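Local coordinates for protein pyridoxal 5'-phosphate synthase subunit PdxT (Thermus thermophilus, PDB 2YWD) that probably hydrolyses glutamine to glutamate and ammonia, the ammonia being channelled to the partner synthase subunit PdxS for making pyridoxal 5'-phosphate, at residues V5-L10 and I26-V31; E104-R109 and F141-E146. All blocks are in the same frame, centred on the assembly; numbering follows the deposited sequence.

Contact 1: residues V5-L10 and I26-V31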
ATOM      1  N   VAL A   5      11.660  -6.837   6.929  1.00 15.00           N
ATOM      2  CA  VAL A   5      10.324  -6.484   6.446  1.00 13.88           C
ATOM      3  C   VAL A   5       9.452  -5.967   7.585  1.00 13.75           C
ATOM      4  O   VAL A   5       9.314  -6.616   8.622  1.00 14.67           O
ATOM      5  CB  VAL A   5       9.611  -7.695   5.805  1.00 15.20           C
ATOM      6  CG1 VAL A   5       8.265  -7.262   5.237  1.00 11.71           C
ATOM      7  CG2 VAL A   5      10.480  -8.299   4.705  1.00 15.85           C
ATOM      8  N   GLY A   6       8.859  -4.796   7.389  1.00 12.71           N
ATOM      9  CA  GLY A   6       8.011  -4.244   8.424  1.00 13.53           C
ATOM     10  C   GLY A   6       6.630  -3.878   7.921  1.00 13.23           C
ATOM     11  O   GLY A   6       6.392  -3.798   6.713  1.00 12.24           O
ATOM     12  N   VAL A   7       5.713  -3.679   8.861  1.00 14.23           N
ATOM     13  CA  VAL A   7       4.345  -3.273   8.551  1.00 12.98           C
ATOM     14  C   VAL A   7       4.074  -2.099   9.485  1.00 12.84           C
ATOM     15  O   VAL A   7       4.264  -2.220  10.693  1.00 14.56           O
ATOM     16  CB  VAL A   7       3.327  -4.396   8.847  1.00 15.02           C
ATOM     17  CG1 VAL A   7       1.922  -3.938   8.459  1.00 14.29           C
ATOM     18  CG2 VAL A   7       3.699  -5.658   8.076  1.00 15.43           C
ATOM     19  N   LEU A   8       3.665  -0.960   8.930  1.00 12.81           N
ATOM     20  CA  LEU A   8       3.382   0.217   9.750  1.00 11.94           C
ATOM     21  C   LEU A   8       2.249  -0.160  10.691  1.00 12.02           C
ATOM     22  O   LEU A   8       1.186  -0.594  10.244  1.00 11.45           O
ATOM     23  CB  LEU A   8       2.976   1.398   8.870  1.00 11.99           C
ATOM     24  CG  LEU A   8       2.911   2.764   9.558  1.00 12.40           C
ATOM     25  CD1 LEU A   8       4.280   3.133  10.124  1.00 12.87           C
ATOM     26  CD2 LEU A   8       2.462   3.806   8.550  1.00 12.52           C
ATOM     27  N   ALA A   9       2.478  -0.006  11.993  1.00 12.69           N
ATOM     28  CA  ALA A   9       1.476  -0.384  12.987  1.00 13.60           C
ATOM     29  C   ALA A   9       1.026   0.755  13.897  1.00 12.89           C
ATOM     30  O   ALA A   9       0.945   0.590  15.114  1.00 14.82           O
ATOM     31  CB  ALA A   9       2.007  -1.539  13.830  1.00 13.37           C
ATOM     32  N   LEU A  10       0.728   1.904  13.308  1.00 11.66           N
ATOM     33  CA  LEU A  10       0.272   3.050  14.078  1.00 13.09           C
ATOM     34  C   LEU A  10      -1.231   2.962  14.317  1.00 12.42           C
ATOM     35  O   LEU A  10      -1.737   3.411  15.349  1.00 11.19           O
ATOM     36  CB  LEU A  10       0.601   4.342  13.332  1.00 14.54           C
ATOM     37  CG  LEU A  10       2.093   4.613  13.114  1.00 14.93           C
ATOM     38  CD1 LEU A  10       2.264   5.894  12.321  1.00 15.29           C
ATOM     39  CD2 LEU A  10       2.801   4.711  14.460  1.00 15.21           C
ATOM     40  N   ILE A  26       8.327 -15.021   6.700  1.00 17.65           N
ATOM     41  CA  ILE A  26       8.741 -13.740   7.272  1.00 17.56           C
ATOM     42  C   ILE A  26       8.059 -13.414   8.600  1.00 18.78           C
ATOM     43  O   ILE A  26       6.863 -13.638   8.766  1.00 17.52           O
ATOM     44  CB  ILE A  26       8.435 -12.575   6.286  1.00 18.39           C
ATOM     45  CG1 ILE A  26       9.268 -12.725   5.007  1.00 17.84           C
ATOM     46  CG2 ILE A  26       8.703 -11.229   6.952  1.00 18.58           C
ATOM     47  CD1 ILE A  26      10.738 -12.441   5.190  1.00 19.50           C
ATOM     48  N   GLU A  27       8.839 -12.906   9.549  1.00 20.15           N
ATOM     49  CA  GLU A  27       8.303 -12.479  10.834  1.00 21.64           C
ATOM     50  C   GLU A  27       8.375 -10.961  10.748  1.00 20.13           C
ATOM     51  O   GLU A  27       9.423 -10.360  10.974  1.00 19.23           O
ATOM     52  CB  GLU A  27       9.154 -12.999  11.996  1.00 25.67           C
ATOM     53  CG  GLU A  27       8.824 -14.430  12.389  1.00 32.06           C
ATOM     54  CD  GLU A  27       7.365 -14.600  12.791  1.00 36.54           C
ATOM     55  OE1 GLU A  27       6.917 -13.891  13.720  1.00 40.09           O
ATOM     56  OE2 GLU A  27       6.667 -15.440  12.180  1.00 39.51           O
ATOM     57  N   ALA A  28       7.248 -10.356  10.385  1.00 18.35           N
ATOM     58  CA  ALA A  28       7.157  -8.916  10.204  1.00 17.69           C
ATOM     59  C   ALA A  28       7.393  -8.086  11.455  1.00 17.72           C
ATOM     60  O   ALA A  28       6.918  -8.414  12.540  1.00 17.07           O
ATOM     61  CB  ALA A  28       5.804  -8.563   9.605  1.00 18.64           C
ATOM     62  N   LYS A  29       8.132  -6.999  11.281  1.00 17.09           N
ATOM     63  CA  LYS A  29       8.423  -6.087  12.374  1.00 19.49           C
ATOM     64  C   LYS A  29       7.332  -5.021  12.418  1.00 18.99           C
ATOM     65  O   LYS A  29       7.010  -4.408  11.402  1.00 17.56           O
ATOM     66  CB  LYS A  29       9.793  -5.432  12.157  1.00 22.67           C
ATOM     67  CG  LYS A  29      10.070  -4.211  13.029  1.00 27.13           C
ATOM     68  CD  LYS A  29       9.920  -4.516  14.510  1.00 30.71           C
ATOM     69  CE  LYS A  29      10.086  -3.251  15.350  1.00 33.67           C
ATOM     70  NZ  LYS A  29       9.912  -3.514  16.811  1.00 35.42           N
ATOM     71  N   GLU A  30       6.746  -4.819  13.592  1.00 17.62           N
ATOM     72  CA  GLU A  30       5.714  -3.803  13.738  1.00 18.66           C
ATOM     73  C   GLU A  30       6.396  -2.450  13.892  1.00 18.32           C
ATOM     74  O   GLU A  30       7.159  -2.231  14.829  1.00 19.25           O
ATOM     75  CB  GLU A  30       4.827  -4.108  14.952  1.00 18.71           C
ATOM     76  CG  GLU A  30       3.825  -5.222  14.695  1.00 20.58           C
ATOM     77  CD  GLU A  30       2.982  -5.559  15.908  1.00 24.66           C
ATOM     78  OE1 GLU A  30       2.711  -4.652  16.720  1.00 27.71           O
ATOM     79  OE2 GLU A  30       2.574  -6.730  16.039  1.00 25.43           O
ATOM     80  N   VAL A  31       6.135  -1.551  12.949  1.00 17.74           N
ATOM     81  CA  VAL A  31       6.738  -0.226  12.972  1.00 16.84           C
ATOM     82  C   VAL A  31       5.821   0.777  13.669  1.00 17.74           C
ATOM     83  O   VAL A  31       4.713   1.049  13.204  1.00 15.88           O
ATOM     84  CB  VAL A  31       7.045   0.256  11.532  1.00 17.60           C
ATOM     85  CG1 VAL A  31       7.669   1.643  11.554  1.00 18.05           C
ATOM     86  CG2 VAL A  31       7.986  -0.729  10.851  1.00 16.89           C
TER
HETATM   87  O   HOH W   1      11.288  -9.016   8.757  1.00 19.99           O
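The amide N of Ala9 bonds to the carbonyl O of Val31 at 2.8 Å. This is the last of four backbone hydrogen bonds that pair the two segments as parallel strands. Before it come Lys29 N to Val5 O, Val7 N to Lys29 O at 2.9 Å, and Val31 N to Val7 O, which is almost straight at 178°. In this parallel register Gly6 stands beside Lys29, Val7 beside Glu30 and Leu8 beside Val31. Gly6 has no side chain, and its CA comes to 3.1 Å from Lys29 O. A CB there would collide with CG2 of Val31.

A water extends the pairing at the start of the segments. It accepts from Val5 N and donates to Glu27 O at 3.2 Å. Here the side chains of Val5 and Ile26 cross at about a right angle, with Val5 CB 3.8 Å from Ile26 CG2. On the face carrying Val7 and Glu30, Val7 CG2 meets the methyl of Ala28 at 3.9 Å. Ala9 CB lies 4.0 Å from Glu30 CB, while the carboxylate of Glu30 forms a salt bridge with Arg32. On the other face Leu8 has CG anti to the backbone N (chi1 -169°), and its CD1 packs 4.0 Å from CG1 of Val31. These two side chains cross obliquely.

The segments are the two strands of a right-handed beta-alpha-beta crossover linked by helix 14-22. That helix covers one face, where Phe14 touches Val7 and Ala9, and Leu21 touches Ala28. On the other face Leu8 meets Ile53 of helix 50-59. Strand 29-31 is the outermost strand at this end of the seven-stranded mixed sheet, and strand 5-8 pairs on its other side with strand 42-45.

Contact 2: residues E104-R109 and F141-E146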
ATOM      1  N   GLU A 104       3.014   9.199  -7.888  1.00 15.42           N
ATOM      2  CA  GLU A 104       2.403  10.153  -8.811  1.00 16.24           C
ATOM      3  C   GLU A 104       1.016   9.670  -9.197  1.00 15.48           C
ATOM      4  O   GLU A 104       0.829   9.061 -10.248  1.00 15.69           O
ATOM      5  CB  GLU A 104       3.252  10.306 -10.075  1.00 19.14           C
ATOM      6  CG  GLU A 104       4.571  11.035  -9.874  1.00 22.93           C
ATOM      7  CD  GLU A 104       4.392  12.464  -9.393  1.00 24.65           C
ATOM      8  OE1 GLU A 104       3.433  13.133  -9.834  1.00 27.00           O
ATOM      9  OE2 GLU A 104       5.226  12.922  -8.586  1.00 28.11           O
ATOM     10  N   ALA A 105       0.042   9.947  -8.342  1.00 14.92           N
ATOM     11  CA  ALA A 105      -1.319   9.524  -8.606  1.00 14.31           C
ATOM     12  C   ALA A 105      -2.329  10.391  -7.875  1.00 14.22           C
ATOM     13  O   ALA A 105      -2.012  11.006  -6.861  1.00 14.89           O
ATOM     14  CB  ALA A 105      -1.494   8.069  -8.189  1.00 16.41           C
ATOM     15  N   TRP A 106      -3.539  10.444  -8.422  1.00 13.35           N
ATOM     16  CA  TRP A 106      -4.650  11.182  -7.834  1.00 14.75           C
ATOM     17  C   TRP A 106      -5.584  10.088  -7.344  1.00 13.60           C
ATOM     18  O   TRP A 106      -6.082   9.299  -8.146  1.00 13.06           O
ATOM     19  CB  TRP A 106      -5.371  12.013  -8.898  1.00 20.10           C
ATOM     20  CG  TRP A 106      -4.732  13.330  -9.206  1.00 25.60           C
ATOM     21  CD1 TRP A 106      -3.398  13.592  -9.325  1.00 27.72           C
ATOM     22  CD2 TRP A 106      -5.409  14.562  -9.478  1.00 29.16           C
ATOM     23  NE1 TRP A 106      -3.201  14.914  -9.656  1.00 28.67           N
ATOM     24  CE2 TRP A 106      -4.420  15.530  -9.756  1.00 30.28           C
ATOM     25  CE3 TRP A 106      -6.758  14.939  -9.517  1.00 32.44           C
ATOM     26  CZ2 TRP A 106      -4.738  16.856 -10.070  1.00 33.08           C
ATOM     27  CZ3 TRP A 106      -7.076  16.258  -9.831  1.00 34.10           C
ATOM     28  CH2 TRP A 106      -6.066  17.200 -10.102  1.00 34.43           C
ATOM     29  N   VAL A 107      -5.813  10.029  -6.038  1.00 12.70           N
ATOM     30  CA  VAL A 107      -6.686   9.005  -5.482  1.00 11.95           C
ATOM     31  C   VAL A 107      -7.884   9.604  -4.770  1.00 12.16           C
ATOM     32  O   VAL A 107      -7.749  10.554  -3.999  1.00 11.81           O
ATOM     33  CB  VAL A 107      -5.932   8.113  -4.471  1.00 13.13           C
ATOM     34  CG1 VAL A 107      -6.899   7.127  -3.824  1.00 12.40           C
ATOM     35  CG2 VAL A 107      -4.804   7.367  -5.171  1.00 11.93           C
ATOM     36  N   GLU A 108      -9.062   9.045  -5.027  1.00 10.59           N
ATOM     37  CA  GLU A 108     -10.267   9.520  -4.365  1.00 12.14           C
ATOM     38  C   GLU A 108     -10.712   8.430  -3.394  1.00 12.43           C
ATOM     39  O   GLU A 108     -10.889   7.271  -3.777  1.00 11.22           O
ATOM     40  CB  GLU A 108     -11.380   9.808  -5.375  1.00 12.86           C
ATOM     41  CG  GLU A 108     -12.524  10.612  -4.769  1.00 12.54           C
ATOM     42  CD  GLU A 108     -13.680  10.825  -5.723  1.00 16.82           C
ATOM     43  OE1 GLU A 108     -13.495  10.630  -6.946  1.00 14.27           O
ATOM     44  OE2 GLU A 108     -14.774  11.196  -5.243  1.00 14.83           O
ATOM     45  N   ARG A 109     -10.876   8.807  -2.133  1.00 11.46           N
ATOM     46  CA  ARG A 109     -11.283   7.869  -1.095  1.00 11.54           C
ATOM     47  C   ARG A 109     -12.693   7.317  -1.312  1.00 12.27           C
ATOM     48  O   ARG A 109     -13.577   8.033  -1.785  1.00 10.00           O
ATOM     49  CB  ARG A 109     -11.199   8.563   0.272  1.00 11.24           C
ATOM     50  CG  ARG A 109      -9.769   8.799   0.761  1.00 12.18           C
ATOM     51  CD  ARG A 109      -9.723   9.864   1.855  1.00 12.33           C
ATOM     52  NE  ARG A 109     -10.828   9.709   2.795  1.00 12.23           N
ATOM     53  CZ  ARG A 109     -11.137  10.585   3.745  1.00 13.87           C
ATOM     54  NH1 ARG A 109     -10.419  11.690   3.900  1.00 12.22           N
ATOM     55  NH2 ARG A 109     -12.191  10.370   4.521  1.00 14.28           N
ATOM     56  N   PHE A 141      -8.222   5.066  -8.143  1.00 12.57           N
ATOM     57  CA  PHE A 141      -7.069   5.733  -8.732  1.00 12.79           C
ATOM     58  C   PHE A 141      -7.645   6.550  -9.888  1.00 13.90           C
ATOM     59  O   PHE A 141      -7.941   5.999 -10.946  1.00 13.25           O
ATOM     60  CB  PHE A 141      -6.076   4.701  -9.272  1.00 12.42           C
ATOM     61  CG  PHE A 141      -5.297   3.984  -8.204  1.00 13.01           C
ATOM     62  CD1 PHE A 141      -4.282   4.637  -7.510  1.00 13.40           C
ATOM     63  CD2 PHE A 141      -5.558   2.648  -7.910  1.00 12.27           C
ATOM     64  CE1 PHE A 141      -3.534   3.970  -6.538  1.00 14.43           C
ATOM     65  CE2 PHE A 141      -4.816   1.970  -6.939  1.00 12.36           C
ATOM     66  CZ  PHE A 141      -3.803   2.633  -6.254  1.00 16.10           C
ATOM     67  N   ARG A 142      -7.807   7.857  -9.685  1.00 14.45           N
ATOM     68  CA  ARG A 142      -8.382   8.716 -10.718  1.00 16.93           C
ATOM     69  C   ARG A 142      -7.429   9.062 -11.860  1.00 19.43           C
ATOM     70  O   ARG A 142      -7.810   8.994 -13.035  1.00 21.12           O
ATOM     71  CB  ARG A 142      -8.933   9.998 -10.086  1.00 16.32           C
ATOM     72  CG  ARG A 142     -10.151   9.776  -9.184  1.00 12.89           C
ATOM     73  CD  ARG A 142     -11.333   9.211  -9.971  1.00 14.85           C
ATOM     74  NE  ARG A 142     -12.568   9.236  -9.187  1.00 15.04           N
ATOM     75  CZ  ARG A 142     -13.746   8.803  -9.623  1.00 16.39           C
ATOM     76  NH1 ARG A 142     -13.863   8.300 -10.849  1.00 16.23           N
ATOM     77  NH2 ARG A 142     -14.812   8.878  -8.834  1.00 14.89           N
ATOM     78  N   ARG A 143      -6.202   9.445 -11.527  1.00 18.71           N
ATOM     79  CA  ARG A 143      -5.212   9.773 -12.553  1.00 21.90           C
ATOM     80  C   ARG A 143      -3.858   9.228 -12.140  1.00 20.63           C
ATOM     81  O   ARG A 143      -3.560   9.136 -10.948  1.00 18.71           O
ATOM     82  CB  ARG A 143      -5.099  11.285 -12.755  1.00 24.07           C
ATOM     83  CG  ARG A 143      -6.412  11.975 -13.074  1.00 32.11           C
ATOM     84  CD  ARG A 143      -6.180  13.299 -13.786  1.00 36.26           C
ATOM     85  NE  ARG A 143      -5.220  14.150 -13.089  1.00 39.99           N
ATOM     86  CZ  ARG A 143      -4.831  15.345 -13.527  1.00 43.63           C
ATOM     87  NH1 ARG A 143      -5.324  15.830 -14.660  1.00 44.35           N
ATOM     88  NH2 ARG A 143      -3.947  16.054 -12.836  1.00 44.56           N
ATOM     89  N   LEU A 144      -3.041   8.871 -13.127  1.00 18.64           N
ATOM     90  CA  LEU A 144      -1.711   8.330 -12.866  1.00 19.19           C
ATOM     91  C   LEU A 144      -0.654   9.066 -13.679  1.00 19.64           C
ATOM     92  O   LEU A 144      -0.879   9.400 -14.841  1.00 19.83           O
ATOM     93  CB  LEU A 144      -1.673   6.840 -13.218  1.00 16.83           C
ATOM     94  CG  LEU A 144      -2.684   5.941 -12.500  1.00 19.15           C
ATOM     95  CD1 LEU A 144      -2.548   4.510 -13.006  1.00 17.40           C
ATOM     96  CD2 LEU A 144      -2.450   6.001 -10.995  1.00 17.87           C
ATOM     97  N   GLY A 145       0.498   9.313 -13.064  1.00 20.27           N
ATOM     98  CA  GLY A 145       1.576   9.995 -13.758  1.00 21.18           C
ATOM     99  C   GLY A 145       2.163   9.104 -14.837  1.00 22.43           C
ATOM    100  O   GLY A 145       1.929   7.894 -14.848  1.00 20.48           O
ATOM    101  N   GLU A 146       2.936   9.697 -15.742  1.00 24.22           N
ATOM    102  CA  GLU A 146       3.545   8.959 -16.845  1.00 27.50           C
ATOM    103  C   GLU A 146       4.496   7.842 -16.408  1.00 27.22           C
ATOM    104  O   GLU A 146       4.613   6.820 -17.086  1.00 28.86           O
ATOM    105  CB  GLU A 146       4.279   9.936 -17.772  1.00 30.66           C
ATOM    106  CG  GLU A 146       4.881   9.294 -19.008  1.00 36.76           C
ATOM    107  CD  GLU A 146       5.417  10.320 -19.992  1.00 40.21           C
ATOM    108  OE1 GLU A 146       4.606  11.107 -20.530  1.00 41.47           O
ATOM    109  OE2 GLU A 146       6.646  10.341 -20.223  1.00 42.26           O
TER
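Glu108 OE1 receives two hydrogen bonds from Arg142, 2.8 Å from NE and 2.9 Å from NH2. The guanidinium thus grips one oxygen side-on, as a salt bridge. NE meets OE1 nearly along its C-O axis, while NH2 comes from above the carboxylate plane. An alanine in place of Glu108 would probably leave the Arg142 guanidinium without this charge partner and freer to turn.

Arg143 forms a cation-pi contact with Trp106. Its CZ lies 3.9 Å from the centroid of the six-membered ring, over the face. Arg143 NE sits over the centre of the indole, 3.6 Å above its plane. The guanidinium is tilted, its plane 55° from that of the indole. The two side chains run side by side. Trp106 CG is anti to its own carbonyl carbon (chi1 -82°), which places it against Arg143 CB.

On the opposite face of the strands Val107 CG2 packs 3.6 Å from Phe141 CD1. Ala105 CB is equally near Leu144 CD2. Phe141 and Leu144 also touch Val161 of strand 157-163.

The backbone sets these positions. Trp106 N bonds to Arg143 O, and Gly145 N to Glu104 O at 2.8 Å. Trp106 O accepts from Arg142 N at 2.7 Å and, weakly, from Arg143 N at 3.4 Å. Both arginines therefore stand opposite Trp106, and the register shifts by one residue. This is a classic beta bulge in an antiparallel pair. The pairing joins strands 103-108 and 140-144 of the small three-stranded sheet, beside the predicted glutamine-binding residue Arg109.

Contact 1 and contact 2 lie on opposite sides of the chain's centre. Their own centres are about 26 Å apart, and their nearest atoms are about 15 Å apart. They belong to different sheets: 5-10 with 26-31 to the seven-stranded one, 104-109 with 141-146 to the three-stranded one. Each contact has a side chain within about 9 Å of a predicted triad residue. Val7 of contact 1 is about 8 Å, side chain to side chain, from Glu174 of the charge relay. Phe141 of contact 2 is about 9 Å from the nucleophile Cys81. Neither pair touches. Val107 of contact 2 is also about 8 Å from Ser50, a predicted glutamine-binding residue.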